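Local coordinates for transcriptional regulator (Streptococcus dysgalactiae, PDB 4YV9), which binds short SHP pheromone peptides in quorum sensing and, as a DNA-binding transcriptional regulator, probably switches target genes in response, at residues 187-190 with 191-195; 209-212 with 213-217; 16-20 with 21-25; 46-49 with 50-54; 87-90 with 91-95. All coordinates share one frame; numbering follows the deposited sequence.

Interaction 1: 187-190 with 191-195; sequences LSIN and CLIIS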
loop_
_atom_site.group_PDB
_atom_site.type_symbol
_atom_site.label_atom_id
_atom_site.label_comp_id
_atom_site.label_asym_id
_atom_site.label_seq_id
_atom_site.Cartn_x
_atom_site.Cartn_y
_atom_site.Cartn_z
ATOM N N LEU B 187 2.004 -0.604 -14.540
ATOM C CA LEU B 187 2.908 -0.839 -15.667
ATOM C C LEU B 187 2.327 -1.817 -16.692
ATOM O O LEU B 187 2.665 -1.752 -17.876
ATOM C CB LEU B 187 4.261 -1.354 -15.173
ATOM C CG LEU B 187 5.149 -0.357 -14.418
ATOM C CD1 LEU B 187 6.562 -0.903 -14.367
ATOM C CD2 LEU B 187 5.133 1.036 -15.062
ATOM N N SER B 188 1.471 -2.735 -16.243
ATOM C CA SER B 188 0.813 -3.655 -17.166
ATOM C C SER B 188 -0.154 -2.877 -18.046
ATOM O O SER B 188 -0.213 -3.094 -19.259
ATOM C CB SER B 188 0.072 -4.774 -16.421
ATOM O OG SER B 188 0.971 -5.557 -15.653
ATOM N N ILE B 189 -0.913 -1.978 -17.429
ATOM C CA ILE B 189 -1.808 -1.104 -18.181
ATOM C C ILE B 189 -1.023 -0.244 -19.185
ATOM O O ILE B 189 -1.450 -0.077 -20.329
ATOM C CB ILE B 189 -2.636 -0.210 -17.232
ATOM C CG1 ILE B 189 -3.602 -1.083 -16.414
ATOM C CG2 ILE B 189 -3.405 0.860 -18.025
ATOM C CD1 ILE B 189 -4.332 -0.352 -15.316
ATOM N N ASN B 190 0.128 0.274 -18.759
ATOM C CA ASN B 190 1.021 1.043 -19.633
ATOM C C ASN B 190 1.428 0.223 -20.859
ATOM O O ASN B 190 1.447 0.724 -21.977
ATOM C CB ASN B 190 2.268 1.505 -18.858
ATOM C CG ASN B 190 3.157 2.454 -19.670
ATOM O OD1 ASN B 190 2.752 3.565 -20.005
ATOM N ND2 ASN B 190 4.381 2.023 -19.963
ATOM N N CYS B 191 1.737 -1.051 -20.651
ATOM C CA CYS B 191 2.104 -1.895 -21.779
ATOM C C CYS B 191 0.898 -2.154 -22.674
ATOM O O CYS B 191 1.026 -2.184 -23.899
ATOM C CB CYS B 191 2.696 -3.226 -21.310
ATOM S SG CYS B 191 3.575 -4.104 -22.628
ATOM N N LEU B 192 -0.265 -2.347 -22.057
ATOM C CA LEU B 192 -1.502 -2.572 -22.797
ATOM C C LEU B 192 -1.804 -1.397 -23.726
ATOM O O LEU B 192 -2.231 -1.581 -24.861
ATOM C CB LEU B 192 -2.670 -2.805 -21.832
ATOM C CG LEU B 192 -4.075 -2.860 -22.445
ATOM C CD1 LEU B 192 -4.168 -3.910 -23.558
ATOM C CD2 LEU B 192 -5.139 -3.110 -21.388
ATOM N N ILE B 193 -1.565 -0.188 -23.237
ATOM C CA ILE B 193 -1.745 1.018 -24.056
ATOM C C ILE B 193 -0.896 0.973 -25.335
ATOM O O ILE B 193 -1.392 1.251 -26.434
ATOM C CB ILE B 193 -1.415 2.288 -23.231
ATOM C CG1 ILE B 193 -2.594 2.625 -22.322
ATOM C CG2 ILE B 193 -1.099 3.473 -24.135
ATOM C CD1 ILE B 193 -2.241 3.557 -21.170
ATOM N N ILE B 194 0.371 0.594 -25.189
ATOM C CA ILE B 194 1.291 0.496 -26.320
ATOM C C ILE B 194 0.887 -0.627 -27.269
ATOM O O ILE B 194 0.954 -0.485 -28.491
ATOM C CB ILE B 194 2.735 0.269 -25.833
ATOM C CG1 ILE B 194 3.161 1.408 -24.909
ATOM C CG2 ILE B 194 3.688 0.154 -27.005
ATOM C CD1 ILE B 194 4.564 1.269 -24.369
ATOM N N SER B 195 0.452 -1.741 -26.694
ATOM C CA SER B 195 0.049 -2.902 -27.470
ATOM C C SER B 195 -1.154 -2.591 -28.341
ATOM O O SER B 195 -1.236 -3.036 -29.488
ATOM C CB SER B 195 -0.268 -4.076 -26.543
ATOM O OG SER B 195 0.922 -4.562 -25.956
#
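Ile189 and Ile193 meet one turn apart on the same face of helix 179-197, a local contact within the alpha-helical repeat domain that receives peptide ligands. The methyl CG2 of Ile189 faces the terminal CD1 of Ile193 at 4.3 Å, a loose van der Waals approach. In Ile193 CG1 stands opposite the carbonyl carbon and beside the backbone N (chi1 -79°), which turns the branch back along the helix so that CG1 rests 3.5 Å from Ile189 O. Isoleucine suits this face, where its apolar branches meet the bound peptide. The backbone bonds are regular: Ile193 N gives its hydrogen to Ile189 O at 2.9 Å, and Leu192 N to Ser188 O at 2.9 Å. The next one, Ile194 N to Asn190 O at 3.4 Å, is weak, and CG1 of Ile194 lies 3.5 Å from the same oxygen. Ser188 can be buried because its OG bonds to Val184 O one turn earlier. Leu187, Ile189, Asn190 and Ile193 all pack on modified side chains of the bound peptide, so this face of the helix is part of the ligand site. Elsewhere Cys191 and Ile194 touch helix 157-169, whereas Leu192 is wedged against helices 201-215 and 221-236.

Interaction 2: 209-212 with 213-217; sequences EKIE and FLLRD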
loop_
_atom_site.group_PDB
_atom_site.type_symbol
_atom_site.label_atom_id
_atom_site.label_comp_id
_atom_site.label_asym_id
_atom_site.label_seq_id
_atom_site.Cartn_x
_atom_site.Cartn_y
_atom_site.Cartn_z
ATOM N N GLU B 209 -6.479 -9.874 -19.683
ATOM C CA GLU B 209 -6.733 -10.992 -18.772
ATOM C C GLU B 209 -5.894 -10.878 -17.484
ATOM O O GLU B 209 -6.422 -11.045 -16.386
ATOM C CB GLU B 209 -6.465 -12.318 -19.487
ATOM C CG GLU B 209 -6.679 -13.547 -18.634
ATOM C CD GLU B 209 -5.422 -13.971 -17.892
ATOM O OE1 GLU B 209 -4.325 -13.492 -18.252
ATOM O OE2 GLU B 209 -5.542 -14.774 -16.951
ATOM N N LYS B 210 -4.599 -10.582 -17.617
ATOM C CA LYS B 210 -3.728 -10.381 -16.453
ATOM C C LYS B 210 -4.189 -9.213 -15.583
ATOM O O LYS B 210 -4.236 -9.326 -14.364
ATOM C CB LYS B 210 -2.278 -10.134 -16.878
ATOM C CG LYS B 210 -1.657 -11.234 -17.717
ATOM C CD LYS B 210 -1.632 -12.573 -16.984
ATOM C CE LYS B 210 -0.754 -12.551 -15.755
ATOM N NZ LYS B 210 -0.757 -13.922 -15.106
ATOM N N ILE B 211 -4.521 -8.087 -16.207
ATOM C CA ILE B 211 -4.943 -6.911 -15.451
ATOM C C ILE B 211 -6.240 -7.203 -14.697
ATOM O O ILE B 211 -6.387 -6.826 -13.545
ATOM C CB ILE B 211 -5.109 -5.681 -16.361
ATOM C CG1 ILE B 211 -3.731 -5.177 -16.822
ATOM C CG2 ILE B 211 -5.827 -4.554 -15.621
ATOM C CD1 ILE B 211 -3.779 -4.311 -18.116
ATOM N N GLU B 212 -7.168 -7.901 -15.338
ATOM C CA GLU B 212 -8.416 -8.254 -14.672
ATOM C C GLU B 212 -8.128 -9.107 -13.446
ATOM O O GLU B 212 -8.764 -8.936 -12.400
ATOM C CB GLU B 212 -9.354 -8.999 -15.621
ATOM C CG GLU B 212 -9.929 -8.122 -16.705
ATOM C CD GLU B 212 -10.705 -8.910 -17.746
ATOM O OE1 GLU B 212 -10.554 -10.152 -17.804
ATOM O OE2 GLU B 212 -11.470 -8.279 -18.500
ATOM N N PHE B 213 -7.173 -10.026 -13.582
ATOM C CA PHE B 213 -6.809 -10.893 -12.469
ATOM C C PHE B 213 -6.168 -10.085 -11.340
ATOM O O PHE B 213 -6.478 -10.303 -10.175
ATOM C CB PHE B 213 -5.865 -12.000 -12.931
ATOM C CG PHE B 213 -5.464 -12.931 -11.835
ATOM C CD1 PHE B 213 -6.407 -13.734 -11.218
ATOM C CD2 PHE B 213 -4.151 -12.987 -11.397
ATOM C CE1 PHE B 213 -6.044 -14.590 -10.187
ATOM C CE2 PHE B 213 -3.786 -13.844 -10.369
ATOM C CZ PHE B 213 -4.732 -14.641 -9.769
ATOM N N LEU B 214 -5.282 -9.154 -11.693
ATOM C CA LEU B 214 -4.586 -8.332 -10.707
ATOM C C LEU B 214 -5.540 -7.392 -9.970
ATOM O O LEU B 214 -5.273 -7.000 -8.838
ATOM C CB LEU B 214 -3.481 -7.499 -11.371
ATOM C CG LEU B 214 -2.242 -8.191 -11.942
ATOM C CD1 LEU B 214 -1.465 -7.179 -12.765
ATOM C CD2 LEU B 214 -1.354 -8.788 -10.856
ATOM N N LEU B 215 -6.650 -7.026 -10.605
ATOM C CA LEU B 215 -7.589 -6.092 -9.980
ATOM C C LEU B 215 -8.670 -6.770 -9.145
ATOM O O LEU B 215 -9.367 -6.103 -8.386
ATOM C CB LEU B 215 -8.252 -5.208 -11.037
ATOM C CG LEU B 215 -7.397 -4.110 -11.633
ATOM C CD1 LEU B 215 -8.098 -3.541 -12.864
ATOM C CD2 LEU B 215 -7.113 -3.001 -10.581
ATOM N N ARG B 216 -8.785 -8.090 -9.259
ATOM C CA ARG B 216 -9.776 -8.865 -8.523
ATOM C C ARG B 216 -9.631 -8.739 -6.998
ATOM O O ARG B 216 -8.530 -8.794 -6.464
ATOM C CB ARG B 216 -9.671 -10.342 -8.939
ATOM C CG ARG B 216 -10.888 -11.188 -8.622
ATOM C CD ARG B 216 -11.010 -12.384 -9.576
ATOM N NE ARG B 216 -11.368 -11.971 -10.936
ATOM C CZ ARG B 216 -10.605 -12.159 -12.012
ATOM N NH1 ARG B 216 -9.430 -12.766 -11.906
ATOM N NH2 ARG B 216 -11.023 -11.747 -13.203
ATOM N N ASP B 217 -10.761 -8.591 -6.312
ATOM C CA ASP B 217 -10.799 -8.451 -4.860
ATOM C C ASP B 217 -9.832 -7.378 -4.356
ATOM O O ASP B 217 -9.220 -7.533 -3.308
ATOM C CB ASP B 217 -10.513 -9.801 -4.186
ATOM C CG ASP B 217 -11.650 -10.797 -4.379
ATOM O OD1 ASP B 217 -12.781 -10.361 -4.685
ATOM O OD2 ASP B 217 -11.418 -12.015 -4.214
#
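Ile211 and Leu215 carry the apolar part of this contact at the end of helix 201-215: they lie side by side, pointing the same way, and Ile211 CG2 touches Leu215 CD1 at 3.7 Å. The branched apolar ends of leucine and isoleucine fit this buried face, where both touch Phe227. The arrangement is consistent with a helical-repeat (TPR-clan) domain, helix 201-215 presenting apolar residues to helices 179-197 and 221-236. Among backbone bonds, Leu214 N to Lys210 O (2.9 Å) is fully helical and fairly straight at 157°. Toward the end they slacken. Leu215 N bonds Ile211 O at 3.0 Å and makes a second, weak bond to Glu212 O, which also takes a weak one from Arg216 N at 3.3 Å. The Arg216 side chain turns to this same oxygen. Bent at chi3 (-70°), it folds back until Glu212 O stands 3.6 Å above one face of the guanidinium plane, offset toward its rim, while CD1 of Phe213 lies at the guanidinium edge. The Glu212 carboxylate stays apart, OE1 being 4.9 Å from Arg216 NH2, too far for a salt bridge, so any attraction is probably weak.

Interaction 3: 16-20 with 21-25; sequences KQVSI and SSLAD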
loop_
_atom_site.group_PDB
_atom_site.type_symbol
_atom_site.label_atom_id
_atom_site.label_comp_id
_atom_site.label_asym_id
_atom_site.label_seq_id
_atom_site.Cartn_x
_atom_site.Cartn_y
_atom_site.Cartn_z
ATOM N N LYS B 16 2.726 1.714 24.476
ATOM C CA LYS B 16 1.670 0.707 24.571
ATOM C C LYS B 16 1.410 0.264 26.006
ATOM O O LYS B 16 0.649 -0.675 26.241
ATOM C CB LYS B 16 2.018 -0.507 23.711
ATOM C CG LYS B 16 1.923 -0.211 22.223
ATOM C CD LYS B 16 2.139 -1.453 21.392
ATOM C CE LYS B 16 2.013 -1.121 19.932
ATOM N NZ LYS B 16 1.217 -2.088 19.131
ATOM N N GLN B 17 2.036 0.957 26.955
ATOM C CA GLN B 17 1.915 0.656 28.383
ATOM C C GLN B 17 2.371 -0.775 28.715
ATOM O O GLN B 17 1.860 -1.389 29.646
ATOM C CB GLN B 17 0.469 0.874 28.860
ATOM C CG GLN B 17 -0.253 2.045 28.195
ATOM C CD GLN B 17 0.546 3.332 28.274
ATOM O OE1 GLN B 17 1.189 3.614 29.286
ATOM N NE2 GLN B 17 0.515 4.115 27.204
ATOM N N VAL B 18 3.346 -1.288 27.962
ATOM C CA VAL B 18 3.849 -2.662 28.123
ATOM C C VAL B 18 5.136 -2.697 28.973
ATOM O O VAL B 18 6.029 -1.866 28.801
ATOM C CB VAL B 18 4.079 -3.297 26.725
ATOM C CG1 VAL B 18 4.786 -4.642 26.808
ATOM C CG2 VAL B 18 2.747 -3.445 26.009
ATOM N N SER B 19 5.224 -3.631 29.923
ATOM C CA SER B 19 6.405 -3.716 30.791
ATOM C C SER B 19 7.563 -4.428 30.105
ATOM O O SER B 19 7.359 -5.260 29.234
ATOM C CB SER B 19 6.076 -4.459 32.096
ATOM O OG SER B 19 5.800 -5.829 31.827
ATOM N N ILE B 20 8.781 -4.112 30.509
ATOM C CA ILE B 20 9.926 -4.906 30.070
ATOM C C ILE B 20 9.783 -6.377 30.511
ATOM O O ILE B 20 10.074 -7.307 29.753
ATOM C CB ILE B 20 11.224 -4.313 30.606
ATOM C CG1 ILE B 20 11.513 -2.985 29.882
ATOM C CG2 ILE B 20 12.382 -5.307 30.464
ATOM C CD1 ILE B 20 12.648 -2.189 30.504
ATOM N N SER B 21 9.321 -6.582 31.736
ATOM C CA SER B 21 9.137 -7.932 32.252
ATOM C C SER B 21 8.291 -8.825 31.327
ATOM O O SER B 21 8.634 -9.990 31.073
ATOM C CB SER B 21 8.503 -7.861 33.643
ATOM O OG SER B 21 8.307 -9.158 34.163
ATOM N N SER B 22 7.209 -8.266 30.786
ATOM C CA SER B 22 6.283 -9.039 29.949
ATOM C C SER B 22 6.899 -9.413 28.604
ATOM O O SER B 22 6.445 -10.342 27.942
ATOM C CB SER B 22 4.984 -8.259 29.723
ATOM O OG SER B 22 5.185 -7.186 28.824
ATOM N N LEU B 23 7.956 -8.698 28.215
ATOM C CA LEU B 23 8.654 -8.982 26.975
ATOM C C LEU B 23 9.787 -9.994 27.115
ATOM O O LEU B 23 10.237 -10.568 26.118
ATOM C CB LEU B 23 9.234 -7.690 26.404
ATOM C CG LEU B 23 8.160 -6.708 25.948
ATOM C CD1 LEU B 23 8.823 -5.471 25.359
ATOM C CD2 LEU B 23 7.319 -7.405 24.941
ATOM N N ALA B 24 10.295 -10.146 28.337
ATOM C CA ALA B 24 11.398 -11.058 28.600
ATOM C C ALA B 24 10.985 -12.513 28.417
ATOM O O ALA B 24 9.868 -12.890 28.749
ATOM C CB ALA B 24 11.951 -10.847 30.040
ATOM N N ASP B 25 11.904 -13.327 27.912
ATOM C CA ASP B 25 11.703 -14.770 27.831
ATOM C C ASP B 25 13.054 -15.456 27.818
ATOM O O ASP B 25 14.059 -14.848 28.188
ATOM C CB ASP B 25 10.866 -15.160 26.594
ATOM C CG ASP B 25 11.470 -14.671 25.281
ATOM O OD1 ASP B 25 12.695 -14.414 25.222
ATOM O OD2 ASP B 25 10.711 -14.584 24.287
HETATM O O HOH W 1 2.785 -5.161 30.302
#
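Ser19 and Ser22 both hold OG between the backbone N and the carbonyl carbon (chi1 67° and 73°), and these matched torsions bring each hydroxyl to the other residue's backbone. Ser19 is the N-cap of the short helix 20-23: its OG accepts from Ser22 N at 3.0 Å. Ser22 OG in turn donates to Ser19 O at 2.9 Å, tilted 23° from the carbonyl plane. Serine suits the cap because its short arm replaces the carbonyl that a preceding turn would have supplied. Ser19 N, which precedes the helix, donates to a water at 2.9 Å, and that water makes a weak bond to Ser22 OG. The apolar contact is Val18 CG1 to Leu23 CG, 4.0 Å, the two side chains crossing at about a right angle; Ser22 OG is a close neighbour of the same methyl. The helix itself is brief: Leu23 N approaches Ile20 O from above the carbonyl plane at 3.0 Å, and Ala24 N reaches the same oxygen only weakly. Within the helix-turn-helix domain, Val18 N bonds Arg13 O in the Schellman motif that ends helix 6-15, with Gln17 as its C-prime residue, while Ile20 touches Arg13 of that helix and Ser34 and Glu37 of helix 30-37.

Interaction 4: 46-49 with 50-54; sequences SRLL and NLLDK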
loop_
_atom_site.group_PDB
_atom_site.type_symbol
_atom_site.label_atom_id
_atom_site.label_comp_id
_atom_site.label_asym_id
_atom_site.label_seq_id
_atom_site.Cartn_x
_atom_site.Cartn_y
_atom_site.Cartn_z
ATOM N N SER B 46 17.065 -10.744 15.010
ATOM C CA SER B 46 16.123 -11.815 15.319
ATOM C C SER B 46 15.493 -11.621 16.697
ATOM O O SER B 46 14.299 -11.793 16.875
ATOM C CB SER B 46 16.825 -13.173 15.241
ATOM O OG SER B 46 15.907 -14.188 14.870
ATOM N N ARG B 47 16.296 -11.235 17.676
ATOM C CA ARG B 47 15.756 -11.042 19.012
ATOM C C ARG B 47 14.908 -9.771 19.073
ATOM O O ARG B 47 13.893 -9.726 19.780
ATOM C CB ARG B 47 16.893 -11.036 20.038
ATOM C CG ARG B 47 17.398 -12.449 20.279
ATOM C CD ARG B 47 18.741 -12.519 20.987
ATOM N NE ARG B 47 18.768 -13.638 21.927
ATOM C CZ ARG B 47 19.250 -14.846 21.656
ATOM N NH1 ARG B 47 19.775 -15.109 20.468
ATOM N NH2 ARG B 47 19.217 -15.791 22.583
ATOM N N LEU B 48 15.295 -8.755 18.303
ATOM C CA LEU B 48 14.474 -7.556 18.200
ATOM C C LEU B 48 13.121 -7.882 17.575
ATOM O O LEU B 48 12.080 -7.421 18.056
ATOM C CB LEU B 48 15.175 -6.472 17.374
ATOM C CG LEU B 48 14.360 -5.193 17.149
ATOM C CD1 LEU B 48 13.871 -4.603 18.463
ATOM C CD2 LEU B 48 15.198 -4.174 16.395
ATOM N N LEU B 49 13.134 -8.684 16.515
ATOM C CA LEU B 49 11.880 -9.076 15.852
ATOM C C LEU B 49 10.923 -9.801 16.781
ATOM O O LEU B 49 9.711 -9.624 16.677
ATOM C CB LEU B 49 12.156 -9.956 14.640
ATOM C CG LEU B 49 12.122 -9.236 13.287
ATOM C CD1 LEU B 49 13.128 -8.110 13.238
ATOM C CD2 LEU B 49 12.382 -10.212 12.168
ATOM N N ASN B 50 11.475 -10.632 17.661
ATOM C CA ASN B 50 10.702 -11.332 18.690
ATOM C C ASN B 50 10.006 -10.343 19.627
ATOM O O ASN B 50 8.827 -10.499 19.945
ATOM C CB ASN B 50 11.632 -12.268 19.485
ATOM C CG ASN B 50 10.887 -13.158 20.497
ATOM O OD1 ASN B 50 9.818 -13.689 20.217
ATOM N ND2 ASN B 50 11.478 -13.328 21.678
ATOM N N LEU B 51 10.749 -9.329 20.072
ATOM C CA LEU B 51 10.194 -8.265 20.913
ATOM C C LEU B 51 9.078 -7.522 20.208
ATOM O O LEU B 51 8.010 -7.274 20.778
ATOM C CB LEU B 51 11.280 -7.259 21.311
ATOM C CG LEU B 51 12.439 -7.736 22.163
ATOM C CD1 LEU B 51 13.503 -6.623 22.299
ATOM C CD2 LEU B 51 11.922 -8.162 23.528
ATOM N N LEU B 52 9.345 -7.130 18.969
ATOM C CA LEU B 52 8.371 -6.421 18.156
ATOM C C LEU B 52 7.086 -7.223 17.944
ATOM O O LEU B 52 5.980 -6.686 18.013
ATOM C CB LEU B 52 8.986 -6.082 16.805
ATOM C CG LEU B 52 10.094 -5.032 16.887
ATOM C CD1 LEU B 52 10.579 -4.663 15.488
ATOM C CD2 LEU B 52 9.560 -3.812 17.622
ATOM N N ASP B 53 7.247 -8.504 17.650
ATOM C CA ASP B 53 6.101 -9.379 17.463
ATOM C C ASP B 53 5.226 -9.408 18.731
ATOM O O ASP B 53 3.996 -9.390 18.641
ATOM C CB ASP B 53 6.574 -10.784 17.078
ATOM C CG ASP B 53 5.429 -11.760 16.908
ATOM O OD1 ASP B 53 4.429 -11.410 16.264
ATOM O OD2 ASP B 53 5.525 -12.895 17.433
ATOM N N LYS B 54 5.855 -9.442 19.895
ATOM C CA LYS B 54 5.121 -9.373 21.164
ATOM C C LYS B 54 4.344 -8.061 21.299
ATOM O O LYS B 54 3.254 -8.033 21.882
ATOM C CB LYS B 54 6.079 -9.558 22.344
ATOM C CG LYS B 54 6.615 -11.011 22.411
ATOM C CD LYS B 54 7.633 -11.227 23.513
ATOM C CE LYS B 54 7.593 -12.739 23.867
ATOM N NZ LYS B 54 8.788 -13.235 24.544
HETATM O O HOH W 2 13.734 -11.441 22.066
#
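Leu48 and Leu52 make the close-packed side of helix 45-54, one of the helices of the DNA-binding helix-turn-helix domain. Leu48 CD1 lies 4.1 Å from Leu52 CG and 4.4 Å from Leu51 CD1, so one methyl serves two leucines of the following turn. The Leu48 and Leu52 side chains cross obliquely. CG of Leu48 stands opposite its backbone N (chi1 177°), carrying the branch down the helix toward those partners. Leucine suits all three places because its branched end packs against neighbouring helices: Leu51 and Leu52 rest on Leu9 of helix 6-15, Leu52 also on Phe62, and Leu48 on Phe36. The backbone beneath is firm, Leu52 N meeting Leu48 O at 2.9 Å and 169°, although the bonds at the start of the segment are longer, 3.2 Å for both Asn50 N to Ser46 O and Leu51 N to Arg47 O.

The other flank is polar and looser. Its amide, carboxylate and guanidinium have partners outside this helix. Arg47 forms a salt bridge with Glu42 of the second subunit, gives NE to His27 O and lies near a bound sulfate, whereas Asp53 accepts from His72 N of the second subunit. Both faces reach that subunit, since Leu48 packs on its Cys45 and Leu49 on its Leu5. Asparagine at 50 can serve two partners with one amide nitrogen: ND2 donates to Asp25 OD2 and to a water. That water, 3.0 Å from Asn50 ND2, donates to Arg47 O at 2.9 Å, adding a second bond to an oxygen already held by Leu51 N.

Interaction 5: 87-90 with 91-95; sequences KNVA and KLLKL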
loop_
_atom_site.group_PDB
_atom_site.type_symbol
_atom_site.label_atom_id
_atom_site.label_comp_id
_atom_site.label_asym_id
_atom_site.label_seq_id
_atom_site.Cartn_x
_atom_site.Cartn_y
_atom_site.Cartn_z
ATOM N N LYS B 87 11.374 21.000 -13.375
ATOM C CA LYS B 87 11.992 21.057 -14.706
ATOM C C LYS B 87 13.472 21.449 -14.674
ATOM O O LYS B 87 14.002 21.955 -15.666
ATOM C CB LYS B 87 11.232 22.035 -15.618
ATOM C CG LYS B 87 9.768 21.697 -15.822
ATOM C CD LYS B 87 9.607 20.271 -16.306
ATOM C CE LYS B 87 8.151 19.869 -16.356
ATOM N NZ LYS B 87 7.576 19.591 -15.014
ATOM N N ASN B 88 14.141 21.212 -13.549
ATOM C CA ASN B 88 15.538 21.618 -13.432
ATOM C C ASN B 88 16.455 20.638 -14.141
ATOM O O ASN B 88 16.808 19.588 -13.598
ATOM C CB ASN B 88 15.940 21.762 -11.966
ATOM C CG ASN B 88 17.265 22.481 -11.788
ATOM O OD1 ASN B 88 18.277 22.107 -12.375
ATOM N ND2 ASN B 88 17.254 23.540 -10.990
ATOM N N VAL B 89 16.825 20.979 -15.370
ATOM C CA VAL B 89 17.721 20.139 -16.148
ATOM C C VAL B 89 19.097 20.182 -15.522
ATOM O O VAL B 89 19.819 19.185 -15.498
ATOM C CB VAL B 89 17.800 20.599 -17.622
ATOM C CG1 VAL B 89 19.051 20.059 -18.308
ATOM C CG2 VAL B 89 16.552 20.177 -18.362
ATOM N N ALA B 90 19.434 21.347 -14.984
ATOM C CA ALA B 90 20.782 21.618 -14.515
ATOM C C ALA B 90 21.265 20.622 -13.458
ATOM O O ALA B 90 22.337 20.040 -13.598
ATOM C CB ALA B 90 20.869 23.037 -13.976
ATOM N N LYS B 91 20.504 20.415 -12.398
ATOM C CA LYS B 91 21.065 19.604 -11.324
ATOM C C LYS B 91 20.734 18.124 -11.505
ATOM O O LYS B 91 21.329 17.273 -10.846
ATOM C CB LYS B 91 20.612 20.136 -9.969
ATOM C CG LYS B 91 19.125 20.267 -9.850
ATOM C CD LYS B 91 18.715 20.739 -8.470
ATOM C CE LYS B 91 19.104 22.168 -8.180
ATOM N NZ LYS B 91 18.635 22.531 -6.814
ATOM N N LEU B 92 19.820 17.809 -12.423
ATOM C CA LEU B 92 19.652 16.422 -12.863
ATOM C C LEU B 92 20.898 16.015 -13.627
ATOM O O LEU B 92 21.303 14.859 -13.620
ATOM C CB LEU B 92 18.413 16.246 -13.741
ATOM C CG LEU B 92 17.075 16.070 -13.025
ATOM C CD1 LEU B 92 15.951 16.362 -13.989
ATOM C CD2 LEU B 92 16.926 14.653 -12.443
ATOM N N LEU B 93 21.509 16.994 -14.284
ATOM C CA LEU B 93 22.733 16.769 -15.040
ATOM C C LEU B 93 23.922 16.334 -14.185
ATOM O O LEU B 93 24.664 15.441 -14.574
ATOM C CB LEU B 93 23.093 18.030 -15.831
ATOM C CG LEU B 93 22.293 18.154 -17.126
ATOM C CD1 LEU B 93 22.613 19.444 -17.906
ATOM C CD2 LEU B 93 22.547 16.925 -17.968
ATOM N N LYS B 94 24.126 16.951 -13.027
ATOM C CA LYS B 94 25.220 16.490 -12.179
ATOM C C LYS B 94 24.770 15.476 -11.136
ATOM O O LYS B 94 25.600 14.802 -10.517
ATOM C CB LYS B 94 25.928 17.666 -11.528
ATOM C CG LYS B 94 27.136 18.100 -12.366
ATOM C CD LYS B 94 26.808 19.263 -13.263
ATOM C CE LYS B 94 28.011 20.190 -13.355
ATOM N NZ LYS B 94 27.721 21.405 -14.142
ATOM N N LEU B 95 23.457 15.333 -10.982
ATOM C CA LEU B 95 22.930 14.168 -10.276
ATOM C C LEU B 95 23.396 12.948 -11.054
ATOM O O LEU B 95 23.801 11.940 -10.487
ATOM C CB LEU B 95 21.405 14.204 -10.175
ATOM C CG LEU B 95 20.742 13.024 -9.451
ATOM C CD1 LEU B 95 21.208 12.979 -8.008
ATOM C CD2 LEU B 95 19.230 13.116 -9.513
#
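Lys91, Ala90 and Asn88 bear most of this contact, the capped start of helix 89-98. Asn88 is the N-cap residue: its OD1 accepts from Lys91 N at 2.8 Å, fairly straight at 157°. Asparagine suits this place because its short side chain ends in a carbonyl oxygen that can stand in for a backbone one. CG lies opposite the backbone N (chi1 -167°), which carries the amide toward Lys91, so that OD1 meets its N-H. Lys91 completes the cover. Its CG sits between the backbone N and the carbonyl carbon (chi1 54°), 3.2 Å from Asn88 OD1, and its aliphatic chain crosses the asparagine at about a right angle, CE coming 3.6 Å from Asn88 ND2. Ala90, whose side chain is a single exposed methyl, contributes mainly through its backbone: Leu93 N bonds Val89 O at 3.0 Å and, weakly, Ala90 O. Nearby, Val89 and Leu93 lie side by side, Val89 CG1 touching Leu93 CD1 at 3.6 Å. Val89 and Leu92 then pack on Ile116, while Leu92 and Leu93 reach Leu113 of helix 103-113. The cap thus meets a backbone N-H that has no preceding helical turn to pair with, and the hydrocarbon of Lys91 probably shields that bond from water.

The five contacts fall into two groups. Interactions 3 and 4, centres 12 Å apart, belong to the helix-turn-helix domain and are tied together by Asp25, whose OD2 forms a salt bridge with Lys54 NZ; both also touch the second subunit. Interactions 1, 2 and 5 belong to the C-terminal domain. The first two touch directly: Ile211 CD1 packs on Ile189 CG1 and on Leu192 CD2, each at 3.7 Å. Interaction 1 lines the bound peptide broadly; near interaction 2 only Asp217, which takes no part in that contact, packs on it. Interaction 5 lies about 29 Å from interaction 1, centre to centre. Interaction 4 is centred about 42 Å from interaction 1 (nearest atoms about 29 Å), so any peptide-dependent effect on the DNA-binding domain would probably be relayed through the protein.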